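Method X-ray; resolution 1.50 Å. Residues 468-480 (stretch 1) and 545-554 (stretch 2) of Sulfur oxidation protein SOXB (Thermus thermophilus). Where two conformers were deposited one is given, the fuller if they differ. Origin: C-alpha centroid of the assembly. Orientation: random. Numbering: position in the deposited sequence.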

# COMPACT_ATOMS: atom_id res chain seq x y z
N ARG A 468 7.28 -7.07 12.49
CA ARG A 468 7.00 -8.40 13.03
C ARG A 468 8.31 -8.99 13.49
O ARG A 468 9.28 -9.00 12.74
N VAL A 469 8.36 -9.44 14.74
CA VAL A 469 9.60 -9.96 15.29
C VAL A 469 9.49 -11.43 15.64
O VAL A 469 8.95 -11.81 16.68
N PHE A 470 9.95 -12.26 14.73
CA PHE A 470 9.89 -13.70 14.94
C PHE A 470 10.97 -14.09 15.93
O PHE A 470 12.13 -13.70 15.78
N GLY A 471 10.58 -14.84 16.97
CA GLY A 471 11.50 -15.25 18.02
C GLY A 471 11.23 -14.53 19.33
O GLY A 471 11.83 -14.82 20.36
N LEU A 472 10.30 -13.59 19.28
CA LEU A 472 9.94 -12.80 20.44
C LEU A 472 8.42 -12.83 20.64
O LEU A 472 7.66 -13.10 19.70
N ARG A 473 8.01 -12.58 21.88
CA ARG A 473 6.60 -12.49 22.25
C ARG A 473 6.48 -11.27 23.17
O ARG A 473 7.42 -10.96 23.91
N TYR A 474 5.37 -10.56 23.10
CA TYR A 474 5.18 -9.39 23.94
C TYR A 474 3.72 -9.05 24.13
O TYR A 474 2.84 -9.63 23.49
N VAL A 475 3.47 -8.15 25.08
CA VAL A 475 2.14 -7.66 25.36
C VAL A 475 2.13 -6.21 24.91
O VAL A 475 3.08 -5.46 25.19
N LEU A 476 1.10 -5.84 24.16
CA LEU A 476 0.97 -4.49 23.66
C LEU A 476 -0.27 -3.88 24.28
O LEU A 476 -1.33 -4.50 24.28
N ASP A 477 -0.14 -2.65 24.77
CA ASP A 477 -1.29 -1.90 25.28
C ASP A 477 -1.32 -0.60 24.52
O ASP A 477 -0.63 0.35 24.86
N PRO A 478 -2.10 -0.55 23.43
CA PRO A 478 -2.15 0.65 22.59
C PRO A 478 -2.55 1.93 23.33
O PRO A 478 -2.15 3.03 22.94
N ASP A 479 -3.30 1.78 24.41
CA ASP A 479 -3.78 2.94 25.16
C ASP A 479 -2.85 3.41 26.28
O ASP A 479 -3.13 4.43 26.93
N ALA A 480 -1.76 2.69 26.51
CA ALA A 480 -0.82 3.08 27.55
C ALA A 480 0.02 4.27 27.09
O ALA A 480 0.09 4.57 25.90
N GLU A 545 -0.09 -18.15 14.62
CA GLU A 545 0.20 -18.25 16.04
C GLU A 545 0.76 -16.90 16.48
O GLU A 545 1.96 -16.70 16.61
N PRO A 546 -0.14 -15.93 16.63
CA PRO A 546 0.28 -14.58 17.01
C PRO A 546 1.18 -14.56 18.22
O PRO A 546 0.97 -15.31 19.18
N ASN A 547 2.17 -13.68 18.19
CA ASN A 547 3.13 -13.59 19.28
C ASN A 547 2.89 -12.35 20.13
O ASN A 547 3.75 -11.94 20.90
N VAL A 548 1.72 -11.75 19.98
CA VAL A 548 1.38 -10.54 20.73
C VAL A 548 0.01 -10.64 21.37
O VAL A 548 -0.94 -11.11 20.75
N LYS A 549 -0.08 -10.17 22.60
CA LYS A 549 -1.34 -10.10 23.33
C LYS A 549 -1.69 -8.61 23.38
O LYS A 549 -0.84 -7.80 23.76
N VAL A 550 -2.89 -8.26 22.96
CA VAL A 550 -3.30 -6.87 22.92
C VAL A 550 -4.27 -6.49 24.02
O VAL A 550 -5.43 -6.92 24.03
N ILE A 551 -3.82 -5.64 24.93
CA ILE A 551 -4.67 -5.21 26.03
C ILE A 551 -5.81 -4.38 25.47
O ILE A 551 -5.59 -3.47 24.66
N GLY A 552 -7.03 -4.66 25.94
CA GLY A 552 -8.20 -3.89 25.59
C GLY A 552 -8.80 -4.13 24.22
O GLY A 552 -9.70 -3.40 23.80
N ARG A 553 -8.31 -5.14 23.51
CA ARG A 553 -8.84 -5.46 22.18
C ARG A 553 -8.90 -6.96 21.98
O ARG A 553 -8.12 -7.70 22.56
N ASN A 554 -9.77 -7.39 21.07
CA ASN A 554 -9.81 -8.78 20.67
C ASN A 554 -8.92 -8.87 19.44
O ASN A 554 -9.16 -8.18 18.45

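Strand 472-476 and strand 548-550 run parallel, their axes 11° apart, and the backbone ladder between them fixes which side chains meet. Tyr 474 N donates to Asn 547 O (3.1 Å), Lys 549 N to Tyr 474 O (3.1 Å), Leu 476 N to Lys 549 O (2.8 Å) and Ile 551 N to Leu 476 O (2.8 Å). The resulting register pairs Tyr 474 with Val 548, Val 475 with Lys 549 and Leu 476 with Val 550, and alternation sorts the side chains onto two faces.

Apolar packing is richest on the face of Tyr 474, Leu 476, Val 548 and Val 550. Tyr 474 takes chi1 p (70°), and the end of its side chain comes nearer the neighbouring strand. Val 548, chi1 t, answers with a methyl over the ring: CG1 of Val 548 lies 3.7 Å from the centroid of the Tyr 474 ring, 15° off its normal, a CH-pi contact. Its other methyl, CG2 of Val 548, is a tight 3.2 Å from CE2 of Tyr 474. Val 548 CG1 also reaches CB of Leu 476 (3.9 Å; Leu 476 is t, p), so one valine serves two residues of the facing strand. Val 550, also t, meets the proline just past the strand, its CG1 3.9 Å from CD of Pro 478.

The face of Val 475 and Lys 549 is sparser. Val 475 (t) sets CG2 4.1 Å from CB of Lys 549, whose extended chain leads away, while CG1 of Val 475 touches CD1 of Ile 551 (m, m) at 3.7 Å.

Polar side chains work at the two ends. At one, Asn 547, with chi1 p, has the largest area covered by the other stretch; its ND2 donates to Leu 472 O (2.8 Å), gripping the backbone at the close of the type II turn from Val 469. ND2 of Asn 547 also donates to water 1 (O at 2.9 Å), which accepts from Val 469 N (2.8 Å to the same O), so amide and water together bind the turn.

At the other end Arg 553 (m, m, t) forms a salt bridge with Asp 479 (m): NH2 and NH1 of Arg 553 donate to OD2 of Asp 479 at 3.0 and 3.1 Å. The carboxylate approaches the guanidinium edge, leaving a face for CG of Pro 478, 3.8 Å from Arg 553 NH2. Arg 553 NH1 also holds Gly 552 O (3.0 Å), and Asp 477 OD1 accepts from Asp 479 N (3.0 Å), bracing both turns. The O of water 2 lies 2.6 Å from Asp 479 OD2 and 3.2 Å from Ile 551 O.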

# COMPACT_ATOMS: atom_id res chain seq x y z
CB ARG A 468 6.36 -9.29 11.97
CG ARG A 468 4.99 -8.79 11.49
CD ARG A 468 5.10 -7.65 10.45
NE ARG A 468 3.90 -7.64 9.63
CZ ARG A 468 2.77 -7.01 9.94
NH1 ARG A 468 2.70 -6.20 11.00
NH2 ARG A 468 1.71 -7.16 9.15
CB VAL A 469 10.09 -9.14 16.50
CG1 VAL A 469 11.54 -9.48 16.78
CG2 VAL A 469 9.92 -7.64 16.23
CB PHE A 470 10.10 -14.43 13.62
CG PHE A 470 9.89 -15.91 13.72
CD1 PHE A 470 8.66 -16.43 14.08
CD2 PHE A 470 10.94 -16.78 13.47
CE1 PHE A 470 8.47 -17.79 14.20
CE2 PHE A 470 10.75 -18.15 13.57
CZ PHE A 470 9.53 -18.65 13.94
CB LEU A 472 10.42 -11.36 20.17
CG LEU A 472 9.96 -10.14 20.95
CD1 LEU A 472 11.03 -9.06 20.82
CD2 LEU A 472 8.64 -9.65 20.40
CB ARG A 473 6.15 -13.74 23.01
CG ARG A 473 5.70 -14.88 22.11
CD ARG A 473 5.51 -16.18 22.88
NE ARG A 473 4.49 -16.07 23.92
CZ ARG A 473 3.25 -16.54 23.79
NH1 ARG A 473 2.87 -17.13 22.67
NH2 ARG A 473 2.38 -16.41 24.80
CB TYR A 474 5.96 -8.17 23.40
CG TYR A 474 5.43 -7.56 22.10
CD1 TYR A 474 4.74 -6.35 22.11
CD2 TYR A 474 5.72 -8.13 20.86
CE1 TYR A 474 4.31 -5.75 20.93
CE2 TYR A 474 5.28 -7.55 19.68
CZ TYR A 474 4.56 -6.36 19.72
OH TYR A 474 4.10 -5.80 18.53
CB VAL A 475 1.79 -7.76 26.86
CG1 VAL A 475 0.45 -7.11 27.14
CG2 VAL A 475 1.77 -9.22 27.30
CB LEU A 476 0.78 -4.50 22.14
CG LEU A 476 0.46 -3.15 21.51
CD1 LEU A 476 1.71 -2.26 21.53
CD2 LEU A 476 -0.08 -3.32 20.08
CB ASP A 477 -1.19 -1.62 26.78
CG ASP A 477 -2.42 -0.89 27.31
OD1 ASP A 477 -3.24 -0.45 26.48
OD2 ASP A 477 -2.55 -0.74 28.54
CB PRO A 478 -3.18 0.29 21.52
CG PRO A 478 -4.00 -0.79 22.12
CD PRO A 478 -3.08 -1.56 23.02
CB ASP A 479 -5.18 2.68 25.71
CG ASP A 479 -6.19 2.44 24.61
OD1 ASP A 479 -6.33 3.32 23.73
OD2 ASP A 479 -6.87 1.39 24.65
CB ALA A 480 0.09 1.90 27.92
CB GLU A 545 1.14 -19.42 16.33
CG GLU A 545 0.46 -20.77 16.12
CD GLU A 545 1.33 -21.95 16.52
OE1 GLU A 545 2.49 -22.01 16.06
OE2 GLU A 545 0.84 -22.83 17.25
CB PRO A 546 -1.03 -13.85 17.32
CG PRO A 546 -2.10 -14.68 16.71
CD PRO A 546 -1.61 -16.09 16.65
CB ASN A 547 4.54 -13.52 18.71
CG ASN A 547 4.74 -12.30 17.83
OD1 ASN A 547 3.83 -11.87 17.10
ND2 ASN A 547 5.93 -11.70 17.92
CB VAL A 548 1.47 -9.28 19.84
CG1 VAL A 548 1.48 -8.01 20.69
CG2 VAL A 548 2.69 -9.32 18.93
CB LYS A 549 -1.13 -10.65 24.75
CG LYS A 549 -2.26 -10.37 25.73
CD LYS A 549 -2.08 -11.20 27.00
CE LYS A 549 -2.28 -10.35 28.26
NZ LYS A 549 -2.07 -11.14 29.51
CB VAL A 550 -3.90 -6.50 21.55
CG1 VAL A 550 -4.13 -5.00 21.44
CG2 VAL A 550 -3.00 -7.00 20.42
CB ILE A 551 -3.87 -4.37 27.06
CG1 ILE A 551 -2.68 -5.15 27.60
CG2 ILE A 551 -4.80 -3.91 28.20
CD1 ILE A 551 -3.05 -6.51 28.18
CB ARG A 553 -7.92 -4.90 21.07
CG ARG A 553 -7.53 -3.45 21.20
CD ARG A 553 -8.66 -2.53 20.80
NE ARG A 553 -8.17 -1.16 20.76
CZ ARG A 553 -7.95 -0.43 21.85
NH1 ARG A 553 -8.21 -0.93 23.05
NH2 ARG A 553 -7.46 0.80 21.74
CB ASN A 554 -11.23 -9.17 20.29
CG ASN A 554 -12.08 -9.44 21.50
OD1 ASN A 554 -11.57 -9.91 22.52
ND2 ASN A 554 -13.35 -9.06 21.44
O HOH W 1 6.18 -9.18 16.49
O HOH W 2 -6.40 -0.73 26.06